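Local coordinates for single-stranded DNA-binding protein WHY1, chloroplastic (Arabidopsis thaliana, PDB 4KOO) that binds single-stranded DNA in chloroplasts and the nucleus, keeping the plastid genome stable and modulating telomere length, at residues Ala20-Asp25 against Leu49-Ser54; Ser42-Leu47 against Leu70-Ile75; His118-Ser123 against Ile137-Ala142. All coordinates share one frame; numbering follows the deposited sequence.

Overall arrangement
Read from the N terminus, after strand 9-16 the chain makes the hairpin of strands 20-33 and 39-53, and contact 1 closes it by pairing Ala20-Asp25 with Leu49-Ser54. Contact 2 opens inside that hairpin, at Ser42-Leu47, and closes beyond it at Leu70-Ile75, so the two cross along the chain. It carries the same sheet to strand 66-70, outermost within this chain, and into helix 72-79. Contact 3 comes later, in series with both, and joins strands 118-126 and 131-139 of the second sheet, its second segment running on into the start of helix 141-158. Contacts 1 and 3 meet where Phe51 packs on Phe120 and Leu122; contact 2 touches contact 1 through Leu49 and Leu70.

Contact 1: Ala20-Asp25 against Leu49-Ser54; sequences AALTVD and LQFAPS
Leu22 lays its CD1 methyl over one face of the Phe51 ring, 3.8 Å from Leu22 CD1 to the ring centroid and 8° off the ring normal, a clear CH-pi contact. Leu22 CG stands anti to the backbone N (chi1 175°), and with chi2 at 58° the CD1 methyl is brought nearer the partner strand, where it also meets Leu49 CB at 4.0 Å. Farther along the same face Leu49 CD2 lies 3.5 Å from Val24 CG2, the two side chains side by side. Behind these pairs stands the antiparallel register: Ala21 with Ala52 and Thr23 with Gln50 are hydrogen-bonded pairs, Thr23 N reaching Gln50 O at 2.9 Å. On the other face a water bridges Asp25 OD1 and Gln50 NE2, while Gln50 OE1 bonds to Lys65. Ala20-Leu22 fall in a region required, by similarity, for binding single-stranded DNA. Phe51 packs across onto Phe120, Leu122, Ile135 and Ile137 of the second sheet. An alanine in its place would probably leave the Leu22 methyl without its aromatic partner and open a gap between the two sheets. Strands 9-16 and 66-70 flank the hairpin, and Val24 packs onto Trp161 of the second subunit.

Contact 2: Ser42-Leu47 against Leu70-Ile75; sequences SKDGFL and LSVTEI
Leu47 packs against both Leu70 and Ile75, and its side chain leads from strand 39-53 to the first turn of helix 72-79. At its base, Leu47 CB stands 4.3 Å from Leu70 CB, on the same face of the sheet. CG, anti to the carbonyl carbon (chi1 -55°), heads for the helix and comes within 3.8 Å of Ile75 CD1. Beyond it Leu47 CD1 meets that same methyl of Ile75, the two side chains crossing at about a right angle. Phe151 of helix 141-158 and Trp161 of the second subunit also pack on Leu47.

The backbone fixes this approach. Leu47 and Leu70 form an antiparallel hydrogen-bonded pair, with Leu70 N donating to Leu47 O at 2.7 Å and Leu47 N returning a bond to Leu70 O. Phe46 adds its CB, 3.2 Å from Leu70 O. One step back, a water accepts from Val72 N and donates to Gly45 O, linking the break in strand 39-53 to the helix start, while Val72 CG2 rests 3.7 Å from Gly45 O.

Ser71 is the N-cap of helix 72-79 and makes a capping box with Glu74. Glu74 N donates to Ser71 OG at 3.1 Å, and Ser71 N donates to Glu74 OE1 at 2.9 Å, on the anti side and 22° out of the carboxylate plane. Glu74 OE2 turns to His91, so both carboxylate oxygens are engaged. The chemistry is thus divided: aliphatic groups of Leu47, Leu70 and Ile75 meet where the sheet face joins the helix, while a water, a hydroxyl and a carboxylate satisfy the amides of Val72, Glu74 and Ser71 at the turn from strand to helix. The acidic Glu74, set at a helix N terminus, would probably be favoured there in its charged form.

Contact 3: His118-Ser123 against Ile137-Ala142; sequences HFFNLS and IPITRA
Ile139 N donates to His118 O at 2.8 Å, the shortest bond between the two strands, and His118 N answers with a bond to Ile139 O, completing one hydrogen-bonded pair. Two residues along, Phe120 and Ile137 make a second, in which Phe120 N meets Ile137 O at 3.0 Å. Between them Phe119 and Pro138 face each other as a non-hydrogen-bonded pair, and Phe119 CA makes a CA-H...O contact with Ile137 O at 3.3 Å.

On the face shared by His118, Phe120, Ile137 and Ile139 the packing is apolar. Phe120 CG lies anti to the carbonyl carbon (chi1 -77°), and from there the ring brings CD1 to 3.8 Å from Ile139 CG1; closer to the backbone, Phe120 CB touches Ile137 CG2 at 4.0 Å. Phe144 of helix 141-158 stacks on His118 and also packs on Phe120 and Ile139, while Leu147 of the same helix meets Phe120. Past the pairing, Arg141 forms a salt bridge with Glu85 of the second subunit. The whole is an antiparallel beta hairpin running directly into a helix N-capped by Thr140, here joining the second sheet of the Whirly domain to its long helix.

Contact 1: Ala20-Asp25 against Leu49-Ser54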
ATOM      1  N   ALA A  20      -0.006 -23.002 -22.318  1.00 27.24           N
ATOM      2  CA  ALA A  20      -0.869 -22.958 -21.151  1.00 22.79           C
ATOM      3  C   ALA A  20      -1.255 -21.522 -20.825  1.00 18.49           C
ATOM      4  O   ALA A  20      -0.549 -20.583 -21.206  1.00 20.67           O
ATOM      5  CB  ALA A  20      -0.177 -23.611 -19.925  1.00 23.31           C
ATOM      6  N   ALA A  21      -2.382 -21.396 -20.130  1.00 21.49           N
ATOM      7  CA  ALA A  21      -2.864 -20.131 -19.616  1.00 19.63           C
ATOM      8  C   ALA A  21      -3.131 -20.247 -18.109  1.00 18.41           C
ATOM      9  O   ALA A  21      -3.518 -21.314 -17.616  1.00 18.33           O
ATOM     10  CB  ALA A  21      -4.139 -19.728 -20.352  1.00 20.15           C
ATOM     11  N   LEU A  22      -2.951 -19.131 -17.408  1.00 17.73           N
ATOM     12  CA  LEU A  22      -3.259 -18.997 -15.981  1.00 18.56           C
ATOM     13  C   LEU A  22      -4.188 -17.798 -15.762  1.00 17.67           C
ATOM     14  O   LEU A  22      -3.911 -16.709 -16.230  1.00 19.08           O
ATOM     15  CB  LEU A  22      -1.965 -18.758 -15.202  1.00 16.04           C
ATOM     16  CG  LEU A  22      -2.151 -18.473 -13.716  1.00 17.85           C
ATOM     17  CD1 LEU A  22      -2.912 -19.635 -13.020  1.00 17.34           C
ATOM     18  CD2 LEU A  22      -0.797 -18.213 -13.063  1.00 21.37           C
ATOM     19  N   THR A  23      -5.287 -18.013 -15.062  1.00 15.52           N
ATOM     20  CA  THR A  23      -6.154 -16.939 -14.638  1.00 16.50           C
ATOM     21  C   THR A  23      -6.210 -16.950 -13.133  1.00 18.47           C
ATOM     22  O   THR A  23      -6.327 -18.010 -12.525  1.00 16.72           O
ATOM     23  CB  THR A  23      -7.571 -17.080 -15.221  1.00 18.34           C
ATOM     24  OG1 THR A  23      -7.490 -17.025 -16.652  1.00 19.34           O
ATOM     25  CG2 THR A  23      -8.457 -15.975 -14.732  1.00 22.63           C
ATOM     26  N   VAL A  24      -6.051 -15.776 -12.530  1.00 16.30           N
ATOM     27  CA  VAL A  24      -6.135 -15.642 -11.083  1.00 14.53           C
ATOM     28  C   VAL A  24      -7.320 -14.768 -10.713  1.00 15.12           C
ATOM     29  O   VAL A  24      -7.390 -13.618 -11.156  1.00 15.04           O
ATOM     30  CB  VAL A  24      -4.858 -14.966 -10.524  1.00 17.42           C
ATOM     31  CG1 VAL A  24      -4.891 -15.022  -8.995  1.00 20.22           C
ATOM     32  CG2 VAL A  24      -3.639 -15.659 -11.073  1.00 23.66           C
ATOM     33  N   ASP A  25      -8.237 -15.302  -9.917  1.00 15.93           N
ATOM     34  CA  ASP A  25      -9.431 -14.561  -9.471  1.00 17.63           C
ATOM     35  C   ASP A  25      -9.431 -14.434  -7.982  1.00 13.94           C
ATOM     36  O   ASP A  25      -9.292 -15.425  -7.276  1.00 17.19           O
ATOM     37  CB  ASP A  25     -10.746 -15.261  -9.857  1.00 20.54           C
ATOM     38  CG  ASP A  25     -11.139 -15.030 -11.295  1.00 27.69           C
ATOM     39  OD1 ASP A  25     -10.721 -15.823 -12.152  1.00 31.08           O
ATOM     40  OD2 ASP A  25     -11.877 -14.059 -11.564  1.00 29.01           O
ATOM     41  N   LEU A  49      -6.618 -19.994  -8.591  1.00 12.68           N
ATOM     42  CA  LEU A  49      -5.780 -20.120  -9.762  1.00 12.11           C
ATOM     43  C   LEU A  49      -6.402 -21.157 -10.663  1.00 15.93           C
ATOM     44  O   LEU A  49      -6.751 -22.233 -10.215  1.00 17.30           O
ATOM     45  CB  LEU A  49      -4.365 -20.584  -9.398  1.00 12.59           C
ATOM     46  CG  LEU A  49      -3.528 -19.754  -8.417  1.00 22.56           C
ATOM     47  CD1 LEU A  49      -2.265 -20.510  -8.042  1.00 19.12           C
ATOM     48  CD2 LEU A  49      -3.181 -18.460  -9.017  1.00 23.52           C
ATOM     49  N   GLN A  50      -6.550 -20.821 -11.932  1.00 16.72           N
ATOM     50  CA  GLN A  50      -7.117 -21.747 -12.897  1.00 16.53           C
ATOM     51  C   GLN A  50      -6.143 -21.876 -14.013  1.00 17.23           C
ATOM     52  O   GLN A  50      -5.719 -20.887 -14.589  1.00 19.46           O
ATOM     53  CB  GLN A  50      -8.473 -21.248 -13.404  1.00 18.80           C
ATOM     54  CG  GLN A  50      -9.482 -21.023 -12.295  1.00 23.51           C
ATOM     55  CD  GLN A  50     -10.885 -20.742 -12.808  1.00 39.83           C
ATOM     56  OE1 GLN A  50     -11.630 -21.660 -13.171  1.00 46.10           O
ATOM     57  NE2 GLN A  50     -11.254 -19.475 -12.830  1.00 30.87           N
ATOM     58  N   PHE A  51      -5.765 -23.116 -14.333  1.00 14.10           N
ATOM     59  CA  PHE A  51      -4.737 -23.362 -15.323  1.00 13.67           C
ATOM     60  C   PHE A  51      -5.412 -24.122 -16.459  1.00 21.34           C
ATOM     61  O   PHE A  51      -6.179 -25.042 -16.189  1.00 20.05           O
ATOM     62  CB  PHE A  51      -3.652 -24.292 -14.803  1.00 17.46           C
ATOM     63  CG  PHE A  51      -2.757 -23.720 -13.711  1.00 14.63           C
ATOM     64  CD1 PHE A  51      -3.216 -23.567 -12.411  1.00 14.18           C
ATOM     65  CD2 PHE A  51      -1.433 -23.406 -13.984  1.00 20.71           C
ATOM     66  CE1 PHE A  51      -2.365 -23.095 -11.431  1.00 15.08           C
ATOM     67  CE2 PHE A  51      -0.577 -22.957 -12.979  1.00 20.57           C
ATOM     68  CZ  PHE A  51      -1.068 -22.788 -11.712  1.00 16.52           C
ATOM     69  N   ALA A  52      -5.074 -23.797 -17.696  1.00 21.34           N
ATOM     70  CA  ALA A  52      -5.639 -24.519 -18.829  1.00 22.42           C
ATOM     71  C   ALA A  52      -4.610 -24.774 -19.931  1.00 20.17           C
ATOM     72  O   ALA A  52      -3.707 -23.959 -20.181  1.00 23.71           O
ATOM     73  CB  ALA A  52      -6.838 -23.760 -19.381  1.00 24.28           C
ATOM     74  N   PRO A  53      -4.730 -25.934 -20.604  1.00 21.19           N
ATOM     75  CA  PRO A  53      -3.796 -26.270 -21.680  1.00 24.89           C
ATOM     76  C   PRO A  53      -4.147 -25.564 -22.982  1.00 22.52           C
ATOM     77  O   PRO A  53      -5.321 -25.279 -23.208  1.00 27.32           O
ATOM     78  CB  PRO A  53      -4.006 -27.768 -21.851  1.00 25.40           C
ATOM     79  CG  PRO A  53      -5.402 -27.964 -21.491  1.00 27.90           C
ATOM     80  CD  PRO A  53      -5.689 -27.025 -20.355  1.00 23.09           C
ATOM     81  N   SER A  54      -3.148 -25.278 -23.804  1.00 28.17           N
ATOM     82  CA  SER A  54      -3.405 -24.741 -25.138  1.00 31.35           C
ATOM     83  C   SER A  54      -4.176 -25.739 -25.991  1.00 38.55           C
ATOM     84  O   SER A  54      -3.975 -26.954 -25.878  1.00 34.73           O
ATOM     85  CB  SER A  54      -2.101 -24.420 -25.851  1.00 25.20           C
ATOM     86  OG  SER A  54      -1.254 -25.547 -25.925  1.00 39.98           O
TER
HETATM   87  O   HOH W   1      -9.602 -18.066 -11.462  1.00 28.71           O

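Contact 2: Ser42-Leu47 against Leu70-Ile75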
ATOM      1  N   SER A  42     -16.543 -14.445   8.871  1.00 25.96           N
ATOM      2  CA  SER A  42     -16.759 -15.887   9.035  1.00 30.01           C
ATOM      3  C   SER A  42     -15.832 -16.753   8.203  1.00 32.26           C
ATOM      4  O   SER A  42     -15.553 -17.888   8.566  1.00 30.79           O
ATOM      5  CB  SER A  42     -18.212 -16.275   8.714  1.00 31.86           C
ATOM      6  OG  SER A  42     -18.681 -15.668   7.524  1.00 30.80           O
ATOM      7  N   LYS A  43     -15.347 -16.232   7.083  1.00 22.87           N
ATOM      8  CA  LYS A  43     -14.416 -16.989   6.270  1.00 21.33           C
ATOM      9  C   LYS A  43     -13.464 -16.011   5.599  1.00 16.44           C
ATOM     10  O   LYS A  43     -13.934 -15.050   5.027  1.00 19.65           O
ATOM     11  CB  LYS A  43     -15.181 -17.728   5.196  1.00 27.97           C
ATOM     12  CG  LYS A  43     -14.443 -18.844   4.554  1.00 32.99           C
ATOM     13  CD  LYS A  43     -15.393 -19.646   3.647  1.00 51.20           C
ATOM     14  CE  LYS A  43     -14.714 -20.860   3.026  1.00 57.95           C
ATOM     15  NZ  LYS A  43     -13.650 -20.507   2.036  1.00 52.96           N
ATOM     16  N   ASP A  44     -12.158 -16.239   5.695  1.00 19.75           N
ATOM     17  CA  ASP A  44     -11.207 -15.437   4.879  1.00 18.52           C
ATOM     18  C   ASP A  44     -11.462 -15.602   3.386  1.00 18.15           C
ATOM     19  O   ASP A  44     -11.908 -16.648   2.892  1.00 16.47           O
ATOM     20  CB  ASP A  44      -9.737 -15.841   5.146  1.00 15.85           C
ATOM     21  CG  ASP A  44      -9.237 -15.431   6.522  1.00 19.97           C
ATOM     22  OD1 ASP A  44      -9.910 -14.637   7.215  1.00 19.82           O
ATOM     23  OD2 ASP A  44      -8.124 -15.914   6.908  1.00 22.98           O
ATOM     24  N   GLY A  45     -11.133 -14.568   2.633  1.00 16.18           N
ATOM     25  CA  GLY A  45     -10.995 -14.696   1.209  1.00 15.39           C
ATOM     26  C   GLY A  45      -9.802 -15.531   0.824  1.00 12.25           C
ATOM     27  O   GLY A  45      -9.035 -15.972   1.689  1.00 14.25           O
ATOM     28  N   PHE A  46      -9.703 -15.801  -0.465  1.00 11.79           N
ATOM     29  CA  PHE A  46      -8.608 -16.566  -1.048  1.00 14.21           C
ATOM     30  C   PHE A  46      -8.508 -16.197  -2.504  1.00 13.14           C
ATOM     31  O   PHE A  46      -9.345 -15.448  -3.020  1.00 17.39           O
ATOM     32  CB  PHE A  46      -8.827 -18.093  -0.885  1.00 15.59           C
ATOM     33  CG  PHE A  46     -10.106 -18.576  -1.468  1.00 17.63           C
ATOM     34  CD1 PHE A  46     -11.314 -18.372  -0.803  1.00 19.47           C
ATOM     35  CD2 PHE A  46     -10.108 -19.205  -2.684  1.00 16.67           C
ATOM     36  CE1 PHE A  46     -12.505 -18.806  -1.380  1.00 21.31           C
ATOM     37  CE2 PHE A  46     -11.298 -19.652  -3.255  1.00 22.00           C
ATOM     38  CZ  PHE A  46     -12.483 -19.445  -2.607  1.00 16.20           C
ATOM     39  N   LEU A  47      -7.474 -16.697  -3.167  1.00 12.50           N
ATOM     40  CA  LEU A  47      -7.338 -16.556  -4.593  1.00 11.17           C
ATOM     41  C   LEU A  47      -7.574 -17.898  -5.272  1.00 18.42           C
ATOM     42  O   LEU A  47      -7.122 -18.933  -4.781  1.00 18.03           O
ATOM     43  CB  LEU A  47      -5.982 -16.037  -4.941  1.00 13.27           C
ATOM     44  CG  LEU A  47      -5.573 -14.725  -4.248  1.00 13.11           C
ATOM     45  CD1 LEU A  47      -4.173 -14.326  -4.658  1.00 15.85           C
ATOM     46  CD2 LEU A  47      -6.559 -13.607  -4.571  1.00 16.73           C
ATOM     47  N   LEU A  70      -5.318 -20.377  -3.394  1.00 14.84           N
ATOM     48  CA  LEU A  70      -4.280 -19.899  -2.485  1.00 14.06           C
ATOM     49  C   LEU A  70      -4.898 -19.228  -1.302  1.00 14.11           C
ATOM     50  O   LEU A  70      -5.651 -18.268  -1.445  1.00 15.71           O
ATOM     51  CB  LEU A  70      -3.351 -18.889  -3.146  1.00 21.18           C
ATOM     52  CG  LEU A  70      -2.453 -19.363  -4.246  1.00 18.48           C
ATOM     53  CD1 LEU A  70      -1.778 -18.122  -4.839  1.00 22.06           C
ATOM     54  CD2 LEU A  70      -1.416 -20.410  -3.738  1.00 17.92           C
ATOM     55  N   SER A  71      -4.567 -19.727  -0.122  1.00 13.49           N
ATOM     56  CA  SER A  71      -5.073 -19.185   1.102  1.00 15.26           C
ATOM     57  C   SER A  71      -4.285 -17.940   1.484  1.00 10.10           C
ATOM     58  O   SER A  71      -3.218 -17.678   0.929  1.00 12.00           O
ATOM     59  CB  SER A  71      -4.919 -20.213   2.225  1.00 16.45           C
ATOM     60  OG  SER A  71      -3.536 -20.403   2.483  1.00 13.93           O
ATOM     61  N   VAL A  72      -4.831 -17.200   2.434  1.00 13.93           N
ATOM     62  CA  VAL A  72      -4.101 -16.090   3.063  1.00 11.42           C
ATOM     63  C   VAL A  72      -2.675 -16.476   3.490  1.00 16.71           C
ATOM     64  O   VAL A  72      -1.724 -15.783   3.152  1.00 11.03           O
ATOM     65  CB  VAL A  72      -4.892 -15.570   4.217  1.00 12.45           C
ATOM     66  CG1 VAL A  72      -4.066 -14.643   5.133  1.00 13.43           C
ATOM     67  CG2 VAL A  72      -6.121 -14.832   3.657  1.00 14.60           C
ATOM     68  N   THR A  73      -2.533 -17.583   4.217  1.00 12.49           N
ATOM     69  CA  THR A  73      -1.189 -18.013   4.653  1.00 11.56           C
ATOM     70  C   THR A  73      -0.273 -18.372   3.480  1.00 14.12           C
ATOM     71  O   THR A  73       0.911 -18.017   3.498  1.00 10.58           O
ATOM     72  CB  THR A  73      -1.293 -19.163   5.709  1.00 15.45           C
ATOM     73  OG1 THR A  73      -2.191 -18.753   6.751  1.00 14.97           O
ATOM     74  CG2 THR A  73       0.037 -19.455   6.296  1.00 18.18           C
ATOM     75  N   GLU A  74      -0.795 -19.023   2.434  1.00 13.22           N
ATOM     76  CA  GLU A  74       0.010 -19.327   1.244  1.00 12.87           C
ATOM     77  C   GLU A  74       0.440 -18.081   0.511  1.00 13.62           C
ATOM     78  O   GLU A  74       1.547 -17.988  -0.002  1.00 11.11           O
ATOM     79  CB  GLU A  74      -0.735 -20.284   0.304  1.00 15.34           C
ATOM     80  CG  GLU A  74      -0.989 -21.593   1.022  1.00 16.62           C
ATOM     81  CD  GLU A  74      -1.958 -22.552   0.346  1.00 24.41           C
ATOM     82  OE1 GLU A  74      -2.940 -22.120  -0.296  1.00 20.45           O
ATOM     83  OE2 GLU A  74      -1.723 -23.777   0.521  1.00 22.97           O
ATOM     84  N   ILE A  75      -0.444 -17.093   0.463  1.00 11.01           N
ATOM     85  CA  ILE A  75      -0.050 -15.806  -0.099  1.00 10.24           C
ATOM     86  C   ILE A  75       1.083 -15.178   0.737  1.00 11.92           C
ATOM     87  O   ILE A  75       2.005 -14.576   0.201  1.00 14.10           O
ATOM     88  CB  ILE A  75      -1.260 -14.874  -0.208  1.00 10.50           C
ATOM     89  CG1 ILE A  75      -2.290 -15.456  -1.170  1.00 13.26           C
ATOM     90  CG2 ILE A  75      -0.835 -13.514  -0.651  1.00 12.23           C
ATOM     91  CD1 ILE A  75      -3.685 -14.891  -0.914  1.00 14.89           C
TER
HETATM   92  O   HOH W   2      -7.649 -17.911   2.889  1.00 14.81           O

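Contact 3: His118-Ser123 against Ile137-Ala142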
ATOM      1  N   HIS A 118       9.897 -16.984 -13.458  1.00 17.25           N
ATOM      2  CA  HIS A 118       9.472 -18.055 -12.556  1.00 16.11           C
ATOM      3  C   HIS A 118       8.606 -18.967 -13.381  1.00 20.49           C
ATOM      4  O   HIS A 118       8.198 -18.614 -14.485  1.00 20.30           O
ATOM      5  CB  HIS A 118       8.631 -17.519 -11.391  1.00 16.82           C
ATOM      6  CG  HIS A 118       9.426 -17.003 -10.238  1.00 14.68           C
ATOM      7  ND1 HIS A 118      10.142 -15.832 -10.297  1.00 19.23           N
ATOM      8  CD2 HIS A 118       9.673 -17.531  -9.011  1.00 18.64           C
ATOM      9  CE1 HIS A 118      10.765 -15.633  -9.145  1.00 20.50           C
ATOM     10  NE2 HIS A 118      10.497 -16.651  -8.345  1.00 18.14           N
ATOM     11  N   PHE A 119       8.329 -20.151 -12.853  1.00 20.39           N
ATOM     12  CA  PHE A 119       7.213 -20.933 -13.342  1.00 15.13           C
ATOM     13  C   PHE A 119       6.252 -21.293 -12.226  1.00 16.21           C
ATOM     14  O   PHE A 119       6.623 -21.343 -11.055  1.00 14.27           O
ATOM     15  CB  PHE A 119       7.685 -22.157 -14.106  1.00 18.34           C
ATOM     16  CG  PHE A 119       8.288 -23.240 -13.253  1.00 21.24           C
ATOM     17  CD1 PHE A 119       7.488 -24.170 -12.601  1.00 22.58           C
ATOM     18  CD2 PHE A 119       9.667 -23.356 -13.141  1.00 19.84           C
ATOM     19  CE1 PHE A 119       8.074 -25.187 -11.835  1.00 24.02           C
ATOM     20  CE2 PHE A 119      10.244 -24.356 -12.388  1.00 25.28           C
ATOM     21  CZ  PHE A 119       9.448 -25.279 -11.741  1.00 26.93           C
ATOM     22  N   PHE A 120       4.998 -21.522 -12.609  1.00 16.83           N
ATOM     23  CA  PHE A 120       4.019 -22.180 -11.768  1.00 14.50           C
ATOM     24  C   PHE A 120       3.751 -23.554 -12.400  1.00 16.30           C
ATOM     25  O   PHE A 120       3.545 -23.677 -13.610  1.00 18.18           O
ATOM     26  CB  PHE A 120       2.690 -21.449 -11.752  1.00 16.99           C
ATOM     27  CG  PHE A 120       2.654 -20.211 -10.903  1.00 19.86           C
ATOM     28  CD1 PHE A 120       3.652 -19.272 -10.964  1.00 30.86           C
ATOM     29  CD2 PHE A 120       1.584 -19.984 -10.051  1.00 26.65           C
ATOM     30  CE1 PHE A 120       3.592 -18.131 -10.168  1.00 26.09           C
ATOM     31  CE2 PHE A 120       1.517 -18.845  -9.258  1.00 26.98           C
ATOM     32  CZ  PHE A 120       2.520 -17.921  -9.323  1.00 24.96           C
ATOM     33  N   ASN A 121       3.759 -24.586 -11.584  1.00 15.19           N
ATOM     34  CA  ASN A 121       3.380 -25.902 -12.086  1.00 15.14           C
ATOM     35  C   ASN A 121       2.328 -26.486 -11.174  1.00 14.09           C
ATOM     36  O   ASN A 121       2.556 -26.562  -9.954  1.00 19.22           O
ATOM     37  CB  ASN A 121       4.598 -26.804 -12.112  1.00 20.51           C
ATOM     38  CG  ASN A 121       4.330 -28.118 -12.824  1.00 25.40           C
ATOM     39  OD1 ASN A 121       4.354 -28.178 -14.050  1.00 22.02           O
ATOM     40  ND2 ASN A 121       4.006 -29.155 -12.055  1.00 21.76           N
ATOM     41  N   LEU A 122       1.193 -26.892 -11.743  1.00 15.99           N
ATOM     42  CA  LEU A 122       0.123 -27.506 -10.969  1.00 12.99           C
ATOM     43  C   LEU A 122      -0.009 -28.948 -11.404  1.00 19.80           C
ATOM     44  O   LEU A 122      -0.240 -29.220 -12.587  1.00 15.73           O
ATOM     45  CB  LEU A 122      -1.202 -26.832 -11.212  1.00 14.34           C
ATOM     46  CG  LEU A 122      -2.415 -27.400 -10.503  1.00 14.73           C
ATOM     47  CD1 LEU A 122      -2.198 -27.570  -9.009  1.00 15.70           C
ATOM     48  CD2 LEU A 122      -3.636 -26.554 -10.805  1.00 18.15           C
ATOM     49  N   SER A 123       0.142 -29.853 -10.440  1.00 16.18           N
ATOM     50  CA  SER A 123      -0.006 -31.274 -10.684  1.00 17.16           C
ATOM     51  C   SER A 123      -1.193 -31.779  -9.912  1.00 17.21           C
ATOM     52  O   SER A 123      -1.348 -31.497  -8.718  1.00 16.49           O
ATOM     53  CB  SER A 123       1.286 -32.001 -10.262  1.00 22.10           C
ATOM     54  OG  SER A 123       1.175 -33.388 -10.504  1.00 37.36           O
ATOM     55  N   ILE A 137       3.382 -23.347 -16.457  1.00 18.04           N
ATOM     56  CA  ILE A 137       3.395 -22.062 -17.167  1.00 20.10           C
ATOM     57  C   ILE A 137       4.556 -21.169 -16.734  1.00 19.64           C
ATOM     58  O   ILE A 137       4.805 -20.961 -15.543  1.00 18.88           O
ATOM     59  CB  ILE A 137       2.064 -21.339 -17.054  1.00 20.22           C
ATOM     60  CG1 ILE A 137       2.014 -20.135 -18.011  1.00 21.44           C
ATOM     61  CG2 ILE A 137       1.782 -20.893 -15.655  1.00 18.23           C
ATOM     62  CD1 ILE A 137       0.646 -19.520 -18.110  1.00 19.83           C
ATOM     63  N   PRO A 138       5.291 -20.644 -17.713  1.00 16.58           N
ATOM     64  CA  PRO A 138       6.370 -19.720 -17.388  1.00 18.18           C
ATOM     65  C   PRO A 138       5.796 -18.313 -17.212  1.00 18.23           C
ATOM     66  O   PRO A 138       4.772 -17.963 -17.816  1.00 22.52           O
ATOM     67  CB  PRO A 138       7.254 -19.783 -18.630  1.00 21.32           C
ATOM     68  CG  PRO A 138       6.273 -20.003 -19.730  1.00 20.78           C
ATOM     69  CD  PRO A 138       5.237 -20.934 -19.162  1.00 23.47           C
ATOM     70  N   ILE A 139       6.444 -17.552 -16.348  1.00 18.14           N
ATOM     71  CA  ILE A 139       6.014 -16.226 -15.938  1.00 18.44           C
ATOM     72  C   ILE A 139       7.258 -15.360 -16.032  1.00 17.19           C
ATOM     73  O   ILE A 139       8.270 -15.681 -15.444  1.00 18.19           O
ATOM     74  CB  ILE A 139       5.570 -16.230 -14.426  1.00 17.25           C
ATOM     75  CG1 ILE A 139       4.561 -17.364 -14.130  1.00 20.90           C
ATOM     76  CG2 ILE A 139       4.953 -14.925 -14.013  1.00 19.18           C
ATOM     77  CD1 ILE A 139       3.229 -17.203 -14.743  1.00 24.23           C
ATOM     78  N   THR A 140       7.196 -14.246 -16.732  1.00 17.12           N
ATOM     79  CA  THR A 140       8.338 -13.368 -16.791  1.00 13.25           C
ATOM     80  C   THR A 140       8.516 -12.615 -15.477  1.00 15.88           C
ATOM     81  O   THR A 140       7.613 -12.525 -14.673  1.00 15.93           O
ATOM     82  CB  THR A 140       8.205 -12.295 -17.910  1.00 20.61           C
ATOM     83  OG1 THR A 140       7.168 -11.363 -17.552  1.00 18.59           O
ATOM     84  CG2 THR A 140       7.875 -12.944 -19.230  1.00 22.00           C
ATOM     85  N   ARG A 141       9.685 -12.024 -15.304  1.00 15.80           N
ATOM     86  CA  ARG A 141       9.940 -11.218 -14.147  1.00 18.04           C
ATOM     87  C   ARG A 141       8.902 -10.106 -13.941  1.00 14.20           C
ATOM     88  O   ARG A 141       8.447  -9.879 -12.827  1.00 13.86           O
ATOM     89  CB  ARG A 141      11.346 -10.669 -14.261  1.00 15.43           C
ATOM     90  CG  ARG A 141      11.742  -9.758 -13.188  1.00 22.99           C
ATOM     91  CD  ARG A 141      13.220  -9.428 -13.450  1.00 29.42           C
ATOM     92  NE  ARG A 141      13.665  -8.330 -12.634  1.00 22.09           N
ATOM     93  CZ  ARG A 141      14.635  -7.503 -12.986  1.00 27.50           C
ATOM     94  NH1 ARG A 141      15.228  -7.654 -14.162  1.00 26.68           N
ATOM     95  NH2 ARG A 141      14.993  -6.531 -12.166  1.00 23.79           N
ATOM     96  N   ALA A 142       8.537  -9.426 -15.023  1.00 12.25           N
ATOM     97  CA  ALA A 142       7.558  -8.333 -14.989  1.00 14.61           C
ATOM     98  C   ALA A 142       6.174  -8.851 -14.600  1.00 13.01           C
ATOM     99  O   ALA A 142       5.516  -8.250 -13.776  1.00 12.88           O
ATOM    100  CB  ALA A 142       7.480  -7.666 -16.344  1.00 14.32           C
TER